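Local coordinates for ferritin heavy chain (Trichoplusia ni, PDB 1Z6O), which oxidises ferrous iron with dioxygen as the ferroxidase subunit of a secreted iron-storage shell built with light chains, at the interface of chains C and A and the interface of chains C and B. Coordinates in Å, arbitrary orientation; residue numbers count along the deposited sequence, not the author numbering. Chains: chain A/B, Ferritin heavy chain; chain C, Ferritin light chain.

Contact 1: the interface of chains C and A. Residues chain C 176, 179-181, 183-184, 187; chain A 48-53, 180.
The loop between helices 19-47 and 54-80 of the heavy chain lies against helix 157-190 of the light chain, a polar seam of the ferritin shell. C:Arg176, its CG anti to the backbone N (chi1 171°) and its chain bent at chi2, presents the guanidinium end-on to the amide oxygen of A:Asn52. NH1 of C:Arg176 is 2.9 Å from OD1 of A:Asn52 and comes from above the carbonyl plane; NH2 uses an in-plane lone pair of that oxygen, so two bonds grip one atom. CA of A:Asp49 sits over the centre of the guanidinium face, 3.6 Å from CZ of C:Arg176. OG of C:Ser183 donates to the backbone O of A:Asp49 at 2.8 Å. C:Asp184 is salt-bridged through OD1 to NH1 of A:Arg53 at 3.0 Å, the side chains running antiparallel with their planes 25° apart; the hydrogen bond in this pair is weak. Water 3 lies 2.6 Å from OD1 of C:Asp184 and also meets A:Val51 O, while water 2 joins OD2 to A:Asn52 O. The guanidinium of A:Arg53 would probably help keep this carboxylate ionised. The loop thus meets successive turns of the long light-chain helix, with A:Phe180 of helix 175-186 bordering C:Asp184.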
# COMPACT_ATOMS: atom_id res chain seq x y z
N ARG C 176 20.26 42.90 -12.13
CA ARG C 176 20.04 42.58 -13.54
C ARG C 176 18.53 42.49 -13.83
O ARG C 176 18.06 42.95 -14.87
CB ARG C 176 20.71 41.25 -13.89
CG ARG C 176 20.36 40.72 -15.30
CD ARG C 176 20.74 41.73 -16.42
NE ARG C 176 20.38 41.17 -17.73
CZ ARG C 176 19.15 41.19 -18.24
NH1 ARG C 176 18.15 41.77 -17.57
NH2 ARG C 176 18.91 40.59 -19.40
N ALA C 179 17.11 46.06 -13.83
CA ALA C 179 17.58 46.80 -15.00
C ALA C 179 16.77 46.34 -16.22
O ALA C 179 16.40 47.16 -17.07
CB ALA C 179 19.08 46.55 -15.24
N GLY C 180 16.51 45.04 -16.31
CA GLY C 180 15.73 44.52 -17.42
C GLY C 180 14.32 45.10 -17.40
O GLY C 180 13.77 45.44 -18.46
N HIS C 181 13.72 45.22 -16.22
CA HIS C 181 12.36 45.79 -16.13
C HIS C 181 12.36 47.23 -16.64
O HIS C 181 11.43 47.63 -17.34
CB HIS C 181 11.83 45.79 -14.68
CG HIS C 181 11.62 44.43 -14.09
ND1 HIS C 181 11.47 43.30 -14.86
CD2 HIS C 181 11.50 44.03 -12.80
CE1 HIS C 181 11.26 42.25 -14.08
NE2 HIS C 181 11.27 42.67 -12.82
N SER C 183 14.31 48.52 -18.85
CA SER C 183 14.47 48.49 -20.31
C SER C 183 13.13 48.17 -20.97
O SER C 183 12.79 48.75 -22.01
CB SER C 183 15.47 47.41 -20.76
OG SER C 183 16.77 47.72 -20.31
N ASP C 184 12.39 47.23 -20.40
CA ASP C 184 11.09 46.88 -20.98
C ASP C 184 10.15 48.08 -20.96
O ASP C 184 9.49 48.37 -21.95
CB ASP C 184 10.45 45.71 -20.22
CG ASP C 184 11.15 44.37 -20.50
OD1 ASP C 184 11.87 44.26 -21.52
OD2 ASP C 184 10.98 43.42 -19.71
N LYS C 187 11.00 50.76 -23.52
CA LYS C 187 10.54 50.43 -24.87
C LYS C 187 9.04 50.65 -25.03
O LYS C 187 8.61 51.11 -26.09
CB LYS C 187 10.91 48.99 -25.22
CG LYS C 187 12.42 48.78 -25.34
CD LYS C 187 12.78 47.33 -25.64
CE LYS C 187 14.31 47.14 -25.68
NZ LYS C 187 14.67 45.77 -26.18
N LYS A 48 21.55 40.68 -23.13
CA LYS A 48 21.95 42.01 -22.64
C LYS A 48 20.84 42.70 -21.85
O LYS A 48 19.66 42.59 -22.19
CB LYS A 48 22.37 42.93 -23.79
CG LYS A 48 23.59 42.44 -24.55
CD LYS A 48 24.17 43.53 -25.46
CE LYS A 48 23.15 44.07 -26.44
NZ LYS A 48 23.76 45.07 -27.37
N ASP A 49 21.22 43.43 -20.80
CA ASP A 49 20.24 44.12 -19.97
C ASP A 49 19.40 45.13 -20.76
O ASP A 49 18.21 45.31 -20.48
CB ASP A 49 20.93 44.82 -18.78
CG ASP A 49 22.03 45.81 -19.22
OD1 ASP A 49 22.26 46.00 -20.45
OD2 ASP A 49 22.66 46.41 -18.33
N VAL A 50 20.02 45.77 -21.75
CA VAL A 50 19.28 46.74 -22.56
C VAL A 50 18.42 46.13 -23.66
O VAL A 50 17.68 46.84 -24.33
CB VAL A 50 20.23 47.80 -23.18
CG1 VAL A 50 20.90 48.60 -22.05
CG2 VAL A 50 21.28 47.14 -24.07
N VAL A 51 18.51 44.81 -23.86
CA VAL A 51 17.68 44.14 -24.87
C VAL A 51 16.64 43.35 -24.08
O VAL A 51 15.43 43.45 -24.31
CB VAL A 51 18.52 43.19 -25.76
CG1 VAL A 51 17.60 42.37 -26.68
CG2 VAL A 51 19.50 44.03 -26.60
N ASN A 52 17.14 42.55 -23.14
CA ASN A 52 16.30 41.81 -22.20
C ASN A 52 15.17 40.96 -22.78
O ASN A 52 14.00 41.16 -22.44
CB ASN A 52 15.73 42.81 -21.16
CG ASN A 52 15.26 42.13 -19.90
OD1 ASN A 52 15.96 41.28 -19.34
ND2 ASN A 52 14.06 42.49 -19.42
N ARG A 53 15.51 40.01 -23.64
CA ARG A 53 14.53 39.10 -24.22
C ARG A 53 15.02 37.70 -23.86
O ARG A 53 15.62 37.00 -24.69
CB ARG A 53 14.47 39.29 -25.74
CG ARG A 53 13.95 40.68 -26.16
CD ARG A 53 12.50 40.87 -25.73
NE ARG A 53 11.93 42.14 -26.21
CZ ARG A 53 11.35 43.05 -25.42
NH1 ARG A 53 11.26 42.83 -24.11
NH2 ARG A 53 10.84 44.16 -25.94
N PHE A 180 7.51 41.71 -26.47
CA PHE A 180 7.54 41.32 -25.07
C PHE A 180 6.68 40.07 -24.83
O PHE A 180 7.13 39.12 -24.19
CB PHE A 180 7.01 42.47 -24.18
CG PHE A 180 6.94 42.11 -22.72
CD1 PHE A 180 8.06 42.27 -21.90
CD2 PHE A 180 5.77 41.60 -22.17
CE1 PHE A 180 8.01 41.93 -20.54
CE2 PHE A 180 5.70 41.24 -20.80
CZ PHE A 180 6.82 41.41 -19.99
O HOH W 1 9.42 45.82 -23.83
O HOH W 2 11.54 41.13 -21.12
O HOH W 3 13.68 45.31 -23.05

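Contact 2: the interface of chains C and B. Residues chain C 49-50, 53, 84, 87; chain B 33, 36-37, 40, 64, 68, 92, 94.
C:Tyr53 projects from light-chain helix 37-61 into the heavy chain. Its CB lies 3.9 Å from CG2 of B:Val94, and the same methyl, on a side chain nearly perpendicular to the tyrosine, touches CD1 at the ring's near end. On the other ring edge, CD2 of C:Tyr53 meets CD1 of B:Leu92 at 3.8 Å, and CE2 meets CG2 of B:Val33 at 3.6 Å. CG1 of B:Val33 stands over one ring face, offset toward the rim near CZ. At the tip, the phenol OH of C:Tyr53 hydrogen-bonds OG of B:Ser36 at 2.9 Å. The serine hydroxyl is itself held, in the crowded position between backbone N and carbonyl carbon (chi1 76°), by donating to a lone pair of B:Val33 O, so the phenol is likely to be the donor. B:Arg68 runs antiparallel to the tyrosine and lays its extended chain over C:Trp84: CD of B:Arg68 is 3.4 Å from CD2 of C:Trp84, a CH-pi contact centred on the indole face. C:Leu49 meets B:Leu40 tip to tip, CD1 of each 3.8 Å apart. The site pairs the first two helices of each four-helix bundle, 37-61 and 70-96 against 19-47 and 54-80, as at the two-fold interface of ferritin shells, the loop of B:Leu92 and B:Val94 closing one flank.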
# COMPACT_ATOMS: atom_id res chain seq x y z
N LEU C 49 17.40 48.14 7.23
CA LEU C 49 16.20 48.42 8.01
C LEU C 49 15.41 49.57 7.39
O LEU C 49 14.19 49.49 7.20
CB LEU C 49 16.60 48.76 9.46
CG LEU C 49 15.48 49.18 10.42
CD1 LEU C 49 14.41 48.08 10.50
CD2 LEU C 49 16.10 49.44 11.80
N GLU C 50 16.11 50.65 7.07
CA GLU C 50 15.47 51.81 6.46
C GLU C 50 14.88 51.45 5.11
O GLU C 50 13.74 51.81 4.80
CB GLU C 50 16.49 52.95 6.28
CG GLU C 50 17.05 53.43 7.62
CD GLU C 50 18.26 54.36 7.50
OE1 GLU C 50 18.97 54.30 6.46
OE2 GLU C 50 18.51 55.13 8.46
N TYR C 53 11.51 49.44 5.14
CA TYR C 53 10.31 50.25 5.30
C TYR C 53 10.03 51.14 4.08
O TYR C 53 8.87 51.40 3.77
CB TYR C 53 10.37 51.05 6.62
CG TYR C 53 9.90 50.20 7.79
CD1 TYR C 53 10.80 49.74 8.77
CD2 TYR C 53 8.57 49.82 7.89
CE1 TYR C 53 10.35 48.92 9.83
CE2 TYR C 53 8.12 49.00 8.93
CZ TYR C 53 9.01 48.56 9.89
OH TYR C 53 8.53 47.77 10.91
N TRP C 84 14.11 43.20 5.49
CA TRP C 84 13.80 43.06 6.92
C TRP C 84 14.54 41.84 7.46
O TRP C 84 15.18 41.88 8.52
CB TRP C 84 12.28 42.88 7.12
CG TRP C 84 11.89 42.55 8.55
CD1 TRP C 84 11.48 41.34 9.03
CD2 TRP C 84 11.87 43.46 9.65
NE1 TRP C 84 11.21 41.44 10.38
CE2 TRP C 84 11.43 42.73 10.79
CE3 TRP C 84 12.17 44.83 9.80
CZ2 TRP C 84 11.29 43.31 12.05
CZ3 TRP C 84 12.02 45.41 11.06
CH2 TRP C 84 11.58 44.65 12.17
N THR C 87 18.18 42.52 7.83
CA THR C 87 18.47 43.40 8.96
C THR C 87 18.74 42.53 10.20
O THR C 87 19.72 42.72 10.92
CB THR C 87 17.27 44.33 9.28
OG1 THR C 87 17.04 45.21 8.17
CG2 THR C 87 17.56 45.18 10.53
N VAL B 33 5.41 50.71 14.12
CA VAL B 33 6.77 50.65 13.56
C VAL B 33 7.78 50.97 14.66
O VAL B 33 8.81 50.30 14.77
CB VAL B 33 6.92 51.62 12.35
CG1 VAL B 33 8.40 51.76 11.95
CG2 VAL B 33 6.12 51.06 11.16
N SER B 36 8.28 47.99 16.69
CA SER B 36 9.09 46.96 16.03
C SER B 36 10.57 47.29 16.19
O SER B 36 11.38 46.39 16.42
CB SER B 36 8.76 46.78 14.53
OG SER B 36 9.30 47.82 13.70
N LEU B 37 10.93 48.56 16.08
CA LEU B 37 12.34 48.96 16.21
C LEU B 37 12.85 48.79 17.64
O LEU B 37 14.00 48.41 17.84
CB LEU B 37 12.53 50.42 15.78
CG LEU B 37 11.99 50.75 14.37
CD1 LEU B 37 12.23 52.21 14.04
CD2 LEU B 37 12.68 49.87 13.36
N LEU B 40 13.55 45.17 18.12
CA LEU B 40 14.79 44.75 17.44
C LEU B 40 15.98 45.02 18.35
O LEU B 40 16.92 44.24 18.41
CB LEU B 40 15.03 45.52 16.14
CG LEU B 40 14.35 45.10 14.84
CD1 LEU B 40 14.86 46.02 13.70
CD2 LEU B 40 14.68 43.63 14.53
N ALA B 64 9.39 41.81 17.28
CA ALA B 64 9.67 42.89 16.32
C ALA B 64 8.95 42.60 15.00
O ALA B 64 8.33 43.48 14.41
CB ALA B 64 11.21 43.02 16.07
N ARG B 68 5.79 44.68 13.07
CA ARG B 68 5.86 45.10 11.68
C ARG B 68 4.59 44.60 10.97
O ARG B 68 4.01 45.32 10.15
CB ARG B 68 7.12 44.52 11.01
CG ARG B 68 7.20 44.71 9.50
CD ARG B 68 8.61 44.30 8.99
NE ARG B 68 8.73 44.36 7.53
CZ ARG B 68 8.40 43.38 6.70
NH1 ARG B 68 8.56 43.55 5.39
NH2 ARG B 68 7.93 42.23 7.18
N LEU B 92 5.58 56.92 7.63
CA LEU B 92 6.57 56.35 8.54
C LEU B 92 7.91 57.01 8.54
O LEU B 92 8.33 57.57 7.54
CB LEU B 92 6.83 54.89 8.18
CG LEU B 92 5.66 53.95 8.20
CD1 LEU B 92 6.06 52.62 7.60
CD2 LEU B 92 5.21 53.81 9.64
N VAL B 94 11.81 55.88 10.20
CA VAL B 94 12.61 54.93 10.96
C VAL B 94 13.65 55.76 11.73
O VAL B 94 14.38 56.54 11.14
CB VAL B 94 13.35 53.94 10.03
CG1 VAL B 94 14.39 53.15 10.81
CG2 VAL B 94 12.34 53.00 9.38
O HOH W 4 16.07 56.95 8.88

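Contact 3: the interface of chains C and A. Residues chain C 203-204, 206-207, 210; chain A 177, 180-181, 189-191.
Aromatic packing comes first where light-chain helix 197-211 meets heavy-chain helix 175-186 and the chain A C-terminus, joining two subunits of the ferritin shell. A:Phe180, its CG anti to the backbone N (chi1 177°), points its CZ at one face of the C:Tyr207 ring, offset toward the rim; the planes stand 85° apart, edge-to-face. CZ of A:Phe180 lies 3.7 Å from CD2 of C:Tyr207. The same tip also reaches C:Phe204, whose CD1 is 3.7 Å from CZ of A:Phe180, the two side chains nearly perpendicular. An alanine in place of A:Phe180 would remove the ring wedged between C:Tyr207 and C:Phe204 and would probably loosen this packing of the two terminal helices. Aliphatic contacts extend the patch: CG1 of C:Val203 meets CG1 of A:Val191 at 3.5 Å, one side chain set square to the other, and CD1 of A:Leu177 at 4.0 Å. CB of C:Tyr207 adds a contact to CG1 of A:Val191 at 3.8 Å. The polar part involves the poorly ordered C:Lys210 and the poorly ordered C-terminal A:Val191. The lysine chain turns at chi4 (66°), and its NZ donates to A:Val191 O from above the carboxylate plane.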
# COMPACT_ATOMS: atom_id res chain seq x y z
N VAL C 203 -0.23 44.50 -18.99
CA VAL C 203 0.38 43.21 -19.31
C VAL C 203 1.66 42.98 -18.49
O VAL C 203 1.91 41.88 -17.99
CB VAL C 203 0.70 43.13 -20.83
CG1 VAL C 203 1.60 41.92 -21.14
CG2 VAL C 203 -0.63 43.00 -21.62
N PHE C 204 2.45 44.03 -18.35
CA PHE C 204 3.69 43.92 -17.58
C PHE C 204 3.39 43.62 -16.11
O PHE C 204 4.06 42.79 -15.49
CB PHE C 204 4.51 45.20 -17.70
CG PHE C 204 5.90 45.08 -17.13
CD1 PHE C 204 6.89 44.41 -17.84
CD2 PHE C 204 6.19 45.57 -15.86
CE1 PHE C 204 8.17 44.23 -17.30
CE2 PHE C 204 7.47 45.40 -15.30
CZ PHE C 204 8.46 44.73 -16.02
N GLU C 206 0.82 42.04 -14.95
CA GLU C 206 0.37 40.65 -14.87
C GLU C 206 1.58 39.72 -14.92
O GLU C 206 1.63 38.69 -14.24
CB GLU C 206 -0.59 40.34 -16.03
CG GLU C 206 -1.94 41.07 -15.92
CD GLU C 206 -2.79 40.56 -14.75
OE1 GLU C 206 -2.96 39.33 -14.64
OE2 GLU C 206 -3.30 41.39 -13.96
N TYR C 207 2.56 40.09 -15.74
CA TYR C 207 3.79 39.31 -15.86
C TYR C 207 4.53 39.30 -14.51
O TYR C 207 5.04 38.26 -14.08
CB TYR C 207 4.68 39.93 -16.94
CG TYR C 207 6.10 39.40 -16.96
CD1 TYR C 207 6.37 38.11 -17.40
CD2 TYR C 207 7.17 40.20 -16.55
CE1 TYR C 207 7.67 37.62 -17.45
CE2 TYR C 207 8.49 39.72 -16.60
CZ TYR C 207 8.72 38.43 -17.05
OH TYR C 207 10.01 37.94 -17.12
N LYS C 210 3.22 36.84 -12.01
CA LYS C 210 3.60 35.45 -12.27
C LYS C 210 5.07 35.15 -12.02
O LYS C 210 5.43 34.00 -11.80
CB LYS C 210 3.33 35.07 -13.72
CG LYS C 210 1.88 35.08 -14.15
CD LYS C 210 1.77 34.52 -15.56
CE LYS C 210 0.33 34.49 -16.03
NZ LYS C 210 -0.22 35.87 -16.17
N LEU A 177 5.34 45.88 -27.16
CA LEU A 177 4.47 44.96 -26.45
C LEU A 177 4.37 43.63 -27.19
O LEU A 177 4.31 42.57 -26.57
CB LEU A 177 3.08 45.58 -26.26
CG LEU A 177 2.08 44.73 -25.47
CD1 LEU A 177 2.67 44.30 -24.12
CD2 LEU A 177 0.80 45.55 -25.28
N PHE A 180 7.51 41.71 -26.47
CA PHE A 180 7.54 41.32 -25.07
C PHE A 180 6.68 40.07 -24.83
O PHE A 180 7.13 39.12 -24.19
CB PHE A 180 7.01 42.47 -24.18
CG PHE A 180 6.94 42.11 -22.72
CD1 PHE A 180 8.06 42.27 -21.90
CD2 PHE A 180 5.77 41.60 -22.17
CE1 PHE A 180 8.01 41.93 -20.54
CE2 PHE A 180 5.70 41.24 -20.80
CZ PHE A 180 6.82 41.41 -19.99
N ILE A 181 5.45 40.09 -25.33
CA ILE A 181 4.55 38.95 -25.15
C ILE A 181 5.08 37.71 -25.87
O ILE A 181 5.08 36.61 -25.31
CB ILE A 181 3.13 39.29 -25.68
CG1 ILE A 181 2.50 40.36 -24.77
CG2 ILE A 181 2.25 38.03 -25.73
CD1 ILE A 181 1.20 40.95 -25.34
N ILE A 189 5.40 31.14 -20.94
CA ILE A 189 4.68 32.00 -20.02
C ILE A 189 3.59 32.79 -20.73
O ILE A 189 3.87 33.57 -21.64
CB ILE A 189 5.64 33.01 -19.34
CG1 ILE A 189 6.69 32.25 -18.52
CG2 ILE A 189 4.86 33.96 -18.43
CD1 ILE A 189 7.78 33.15 -17.95
N ASP A 190 2.34 32.56 -20.34
CA ASP A 190 1.21 33.29 -20.92
C ASP A 190 0.98 34.42 -19.93
O ASP A 190 0.62 34.18 -18.78
CB ASP A 190 -0.05 32.43 -20.96
CG ASP A 190 0.12 31.17 -21.78
OD1 ASP A 190 0.60 31.27 -22.93
OD2 ASP A 190 -0.24 30.09 -21.27
N VAL A 191 1.21 35.66 -20.36
CA VAL A 191 1.00 36.77 -19.44
C VAL A 191 -0.49 36.99 -19.18
O VAL A 191 -0.83 37.43 -18.06
CB VAL A 191 1.63 38.08 -19.99
CG1 VAL A 191 1.51 39.18 -18.92
CG2 VAL A 191 3.10 37.84 -20.37
OXT VAL A 191 -1.31 36.74 -20.09

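Contact 1 and contact 3 lie about 14 Å apart, between the centres of their C-alpha atoms, on the same pair of subunits and share A:Phe180, whose ring borders an aspartate in the first and packs against aromatic rings in the second. They are probably parts of one C-A seam, polar at the loop and mainly apolar near the terminal helices. Contact 2, about 32 Å from contact 1 and 33 Å from contact 3, joins chain C to another heavy chain through different helices. Each light chain therefore touches at least two heavy chains by chemically distinct surfaces, consistent with the ordered shell of 12 heavy and 12 light chains.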